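Local coordinates for phosphopantetheine attachment site family protein (PDB 4HKG) that probably serves as a free-standing peptidyl carrier protein, holding intermediates on a phosphopantetheine arm in an uncharacterized nonribosomal peptide pathway, at residues W10-R15 / I71-A75; T56-L60 / Y77-L82. One frame throughout, in Å; residues are numbered along the deposited sequence.

Interaction 1 (W10-R15 / I71-A75); sequences WSAIIR and INALA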
# COMPACT_ATOMS: atom_id res chain seq x y z
N TRP A 10 -8.63 2.04 3.20
CA TRP A 10 -7.39 2.12 2.44
C TRP A 10 -6.51 0.89 2.63
O TRP A 10 -5.83 0.45 1.71
CB TRP A 10 -6.62 3.41 2.75
CG TRP A 10 -7.31 4.60 2.21
CD1 TRP A 10 -7.85 5.64 2.92
CD2 TRP A 10 -7.58 4.87 0.84
NE1 TRP A 10 -8.42 6.55 2.07
CE2 TRP A 10 -8.27 6.10 0.78
CE3 TRP A 10 -7.30 4.20 -0.36
CZ2 TRP A 10 -8.68 6.66 -0.42
CZ3 TRP A 10 -7.71 4.76 -1.54
CH2 TRP A 10 -8.39 5.98 -1.57
N SER A 11 -6.54 0.31 3.83
CA SER A 11 -5.79 -0.90 4.07
C SER A 11 -6.26 -2.04 3.15
O SER A 11 -5.45 -2.76 2.58
CB SER A 11 -5.88 -1.31 5.54
OG SER A 11 -5.09 -2.45 5.80
N ALA A 12 -7.58 -2.18 2.98
CA ALA A 12 -8.11 -3.21 2.09
C ALA A 12 -7.68 -2.96 0.64
O ALA A 12 -7.31 -3.90 -0.09
CB ALA A 12 -9.62 -3.28 2.20
N ILE A 13 -7.72 -1.71 0.20
CA ILE A 13 -7.30 -1.36 -1.16
C ILE A 13 -5.81 -1.66 -1.36
O ILE A 13 -5.43 -2.30 -2.35
CB ILE A 13 -7.67 0.11 -1.50
CG1 ILE A 13 -9.19 0.22 -1.66
CG2 ILE A 13 -6.89 0.61 -2.73
CD1 ILE A 13 -9.68 1.59 -2.05
N ILE A 14 -4.98 -1.21 -0.43
CA ILE A 14 -3.54 -1.42 -0.54
C ILE A 14 -3.21 -2.90 -0.52
O ILE A 14 -2.40 -3.37 -1.31
CB ILE A 14 -2.78 -0.65 0.55
CG1 ILE A 14 -2.93 0.86 0.35
CG2 ILE A 14 -1.30 -1.01 0.52
CD1 ILE A 14 -2.56 1.68 1.58
N ARG A 15 -3.85 -3.65 0.37
CA ARG A 15 -3.62 -5.09 0.43
C ARG A 15 -3.96 -5.77 -0.90
O ARG A 15 -3.25 -6.67 -1.35
CB ARG A 15 -4.44 -5.69 1.58
CG ARG A 15 -4.15 -7.15 1.91
CD ARG A 15 -5.04 -7.57 3.08
NE ARG A 15 -4.60 -8.79 3.75
CZ ARG A 15 -5.12 -9.23 4.89
NH1 ARG A 15 -6.09 -8.55 5.48
NH2 ARG A 15 -4.67 -10.35 5.44
N ILE A 71 1.39 -2.35 4.97
CA ILE A 71 0.10 -1.98 4.41
C ILE A 71 -0.63 -1.01 5.34
O ILE A 71 -1.13 0.03 4.89
CB ILE A 71 -0.76 -3.23 4.14
CG1 ILE A 71 -0.16 -4.02 2.97
CG2 ILE A 71 -2.22 -2.85 3.87
CD1 ILE A 71 -0.73 -5.41 2.85
N ASN A 72 -0.69 -1.35 6.62
CA ASN A 72 -1.41 -0.52 7.58
C ASN A 72 -0.74 0.85 7.81
O ASN A 72 -1.44 1.84 8.01
CB ASN A 72 -1.62 -1.25 8.90
CG ASN A 72 -2.84 -2.14 8.89
OD1 ASN A 72 -3.80 -1.89 8.15
ND2 ASN A 72 -2.82 -3.18 9.70
N ALA A 73 0.59 0.90 7.78
CA ALA A 73 1.28 2.18 7.96
C ALA A 73 1.01 3.09 6.76
O ALA A 73 0.77 4.30 6.92
CB ALA A 73 2.77 1.97 8.15
N LEU A 74 1.01 2.51 5.57
CA LEU A 74 0.72 3.28 4.37
C LEU A 74 -0.74 3.74 4.36
O LEU A 74 -1.04 4.87 3.97
CB LEU A 74 1.07 2.50 3.10
CG LEU A 74 0.97 3.27 1.78
CD1 LEU A 74 1.91 4.47 1.74
CD2 LEU A 74 1.25 2.32 0.63
N ALA A 75 -1.65 2.88 4.81
CA ALA A 75 -3.06 3.25 4.92
C ALA A 75 -3.25 4.42 5.87
O ALA A 75 -4.02 5.35 5.57
CB ALA A 75 -3.89 2.07 5.38
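In the carrier-protein bundle, the first turn of helix 71-82 packs here against residues 10-15 of helix 7-22. The segment axes approach to 8.5 Å, and their directions differ by 127°, so the segments cross obliquely, nearer antiparallel than parallel. Ile71 opens segment 71-75 and points toward helix 7-22. CG2 of Ile71 lies 3.9 Å from CG2 of Ile14 and 3.5 Å from OG of Ser11. CD1 of Ile71 comes within 3.8 Å of CA of Arg15, while the Arg15 guanidinium leads away to weak hydrogen bonds with the carbonyls of Pro26 and Ile29. Asn72 starts away from the partner helix, but its amide swings back. OD1 of Asn72 accepts a hydrogen bond from OG of Ser11 at 2.7 Å, and its ND2 is hydrogen-bonded to Asp32, between helices 7-22 and 42-56. Leu74 meets the long branch of Ile14, with CD1 of Ile14 3.9 Å from CG of Leu74. Both side chains also touch Leu52 of helix 42-56, so a third helix closes this side. Ala75 is where the backbones come closest, with CA of Ser11 5.0 Å from CA of Ala75. Its small methyl allows that approach: CB of Ala75 sits 3.5 Å from N of Ser11 and 4.0 Å from both CB of Trp10 and CD1 of Ile14. Apolar groups fill most of this buried contact, beside one direct hydrogen bond. The chemistry therefore implies tight, mainly hydrophobic helix packing, with a polar link from Ser11 through Asn72 to Asp32.

Interaction 2 (T56-L60 / Y77-L82); sequences TKLEL and YLVSEL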
# COMPACT_ATOMS: atom_id res chain seq x y z
N THR A 56 -6.42 8.09 -5.80
CA THR A 56 -6.56 9.15 -4.78
C THR A 56 -6.34 10.57 -5.27
O THR A 56 -6.68 11.52 -4.56
CB THR A 56 -5.55 8.95 -3.62
OG1 THR A 56 -4.22 9.18 -4.11
CG2 THR A 56 -5.65 7.55 -3.04
N LYS A 57 -5.76 10.72 -6.46
CA LYS A 57 -5.38 12.02 -7.02
C LYS A 57 -4.24 12.70 -6.24
O LYS A 57 -3.92 13.86 -6.48
CB LYS A 57 -6.58 12.97 -7.14
CG LYS A 57 -7.77 12.37 -7.87
N LEU A 58 -3.64 11.97 -5.31
CA LEU A 58 -2.49 12.47 -4.57
C LEU A 58 -1.22 12.19 -5.36
O LEU A 58 -1.17 11.27 -6.17
CB LEU A 58 -2.37 11.75 -3.23
CG LEU A 58 -3.50 11.92 -2.22
CD1 LEU A 58 -3.31 10.92 -1.09
CD2 LEU A 58 -3.52 13.34 -1.69
N GLU A 59 -0.19 13.00 -5.11
CA GLU A 59 1.14 12.68 -5.59
C GLU A 59 1.80 11.82 -4.52
O GLU A 59 1.86 12.22 -3.36
CB GLU A 59 1.96 13.94 -5.82
CG GLU A 59 3.35 13.68 -6.35
CD GLU A 59 3.85 14.78 -7.25
OE1 GLU A 59 4.98 14.66 -7.76
OE2 GLU A 59 3.11 15.77 -7.44
N LEU A 60 2.28 10.65 -4.91
CA LEU A 60 2.77 9.65 -3.96
C LEU A 60 4.06 9.03 -4.49
O LEU A 60 4.03 8.31 -5.48
CB LEU A 60 1.73 8.56 -3.75
CG LEU A 60 0.37 9.00 -3.23
CD1 LEU A 60 -0.63 7.87 -3.39
CD2 LEU A 60 0.46 9.42 -1.78
N TYR A 77 -1.08 6.71 6.53
CA TYR A 77 -0.58 7.88 5.83
C TYR A 77 -1.63 8.46 4.86
O TYR A 77 -1.86 9.67 4.85
CB TYR A 77 0.72 7.56 5.09
CG TYR A 77 1.24 8.72 4.28
CD1 TYR A 77 1.89 9.78 4.88
CD2 TYR A 77 1.07 8.75 2.90
CE1 TYR A 77 2.36 10.84 4.15
CE2 TYR A 77 1.54 9.82 2.15
CZ TYR A 77 2.18 10.86 2.78
OH TYR A 77 2.66 11.93 2.06
N LEU A 78 -2.27 7.59 4.08
CA LEU A 78 -3.28 8.05 3.14
C LEU A 78 -4.43 8.76 3.83
O LEU A 78 -4.88 9.81 3.37
CB LEU A 78 -3.83 6.89 2.30
CG LEU A 78 -2.84 6.25 1.33
CD1 LEU A 78 -3.55 5.21 0.50
CD2 LEU A 78 -2.20 7.30 0.44
N VAL A 79 -4.91 8.20 4.93
CA VAL A 79 -5.97 8.85 5.69
C VAL A 79 -5.55 10.25 6.13
O VAL A 79 -6.31 11.20 6.01
CB VAL A 79 -6.40 8.02 6.93
CG1 VAL A 79 -7.34 8.82 7.82
CG2 VAL A 79 -7.07 6.73 6.49
N SER A 80 -4.32 10.36 6.62
CA SER A 80 -3.78 11.64 7.07
C SER A 80 -3.74 12.65 5.94
O SER A 80 -4.08 13.82 6.13
CB SER A 80 -2.38 11.45 7.66
OG SER A 80 -2.44 10.78 8.91
N GLU A 81 -3.32 12.20 4.76
CA GLU A 81 -3.17 13.09 3.61
C GLU A 81 -4.51 13.56 3.07
O GLU A 81 -4.62 14.66 2.54
CB GLU A 81 -2.40 12.39 2.49
CG GLU A 81 -0.93 12.20 2.80
CD GLU A 81 -0.20 13.52 2.96
OE1 GLU A 81 -0.13 14.30 1.99
OE2 GLU A 81 0.31 13.78 4.07
N LEU A 82 -5.54 12.73 3.22
CA LEU A 82 -6.84 13.01 2.64
C LEU A 82 -7.79 13.66 3.63
O LEU A 82 -8.88 14.11 3.26
CB LEU A 82 -7.45 11.72 2.07
CG LEU A 82 -6.68 11.16 0.87
CD1 LEU A 82 -7.08 9.72 0.59
CD2 LEU A 82 -6.92 12.02 -0.36
O HOH W 1 0.67 12.92 -1.05
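Leu58 buries 64 Å², more than any other residue of this contact. Its side chain points at helix 71-82 from the loop that follows helix 42-56. CD1 of Leu58 reaches three residues on that helix: CD2 of Leu82 at 3.8 Å, CB of Glu81 at 4.0 Å and CD2 of Leu78 at 4.1 Å. Leu82 comes next, with 50 Å² buried. It lies in the last turn of helix 71-82 and also packs against the end of helix 42-56, where CD2 of Leu82 is 4.2 Å from O of Thr56. Leu82 stays exposed, so this end of the contact is open to solvent. The loop gets its direction from the helix end. Lys57 leaves the helix with positive phi, and OG1 of Thr56 accepts a hydrogen bond from N of Leu58 at 3.1 Å, which forms an ST turn. The same OG1 is also hydrogen-bonded to the carbonyl of Leu52. In the helical bundle of a carrier protein, this contact packs the start of the loop between helices 42-56 and 64-67 against the C-terminal helix. Leu78, with 44 Å² buried, is the inner partner. CD2 of Leu78 lies 4.1 Å from CD2 of Leu60, and Leu52 of helix 42-56 touches both leucines. CD2 of Leu60 also meets the edge of the Tyr77 ring, 4.1 Å from CE2 of Tyr77. At the outer surface, a water donates to O of Glu59 at 2.7 Å and, weakly, to OE1 of Glu81 at 3.4 Å.

In the fold
Interactions 1 and 2 share helix 71-82. Interaction 1 uses its first turn and interaction 2 its last turns, and their centres lie 12 Å apart. Along the chain the segments alternate: 10-15, 56-60, 71-75, 77-82. The C-terminal helix packs on helix 7-22 along its length, and its last turns also meet the loop after helix 42-56. The two contacts touch. CH2 of Trp10 is 3.5 Å from CG2 of Thr56, and CD1 of Ile14 is 3.8 Å from CD1 of Leu78. Interaction 1 lies near the chain centre, while interaction 2 is further out. Together they hold the last helix of this free-standing carrier protein against the first helix and the end of helix 42-56.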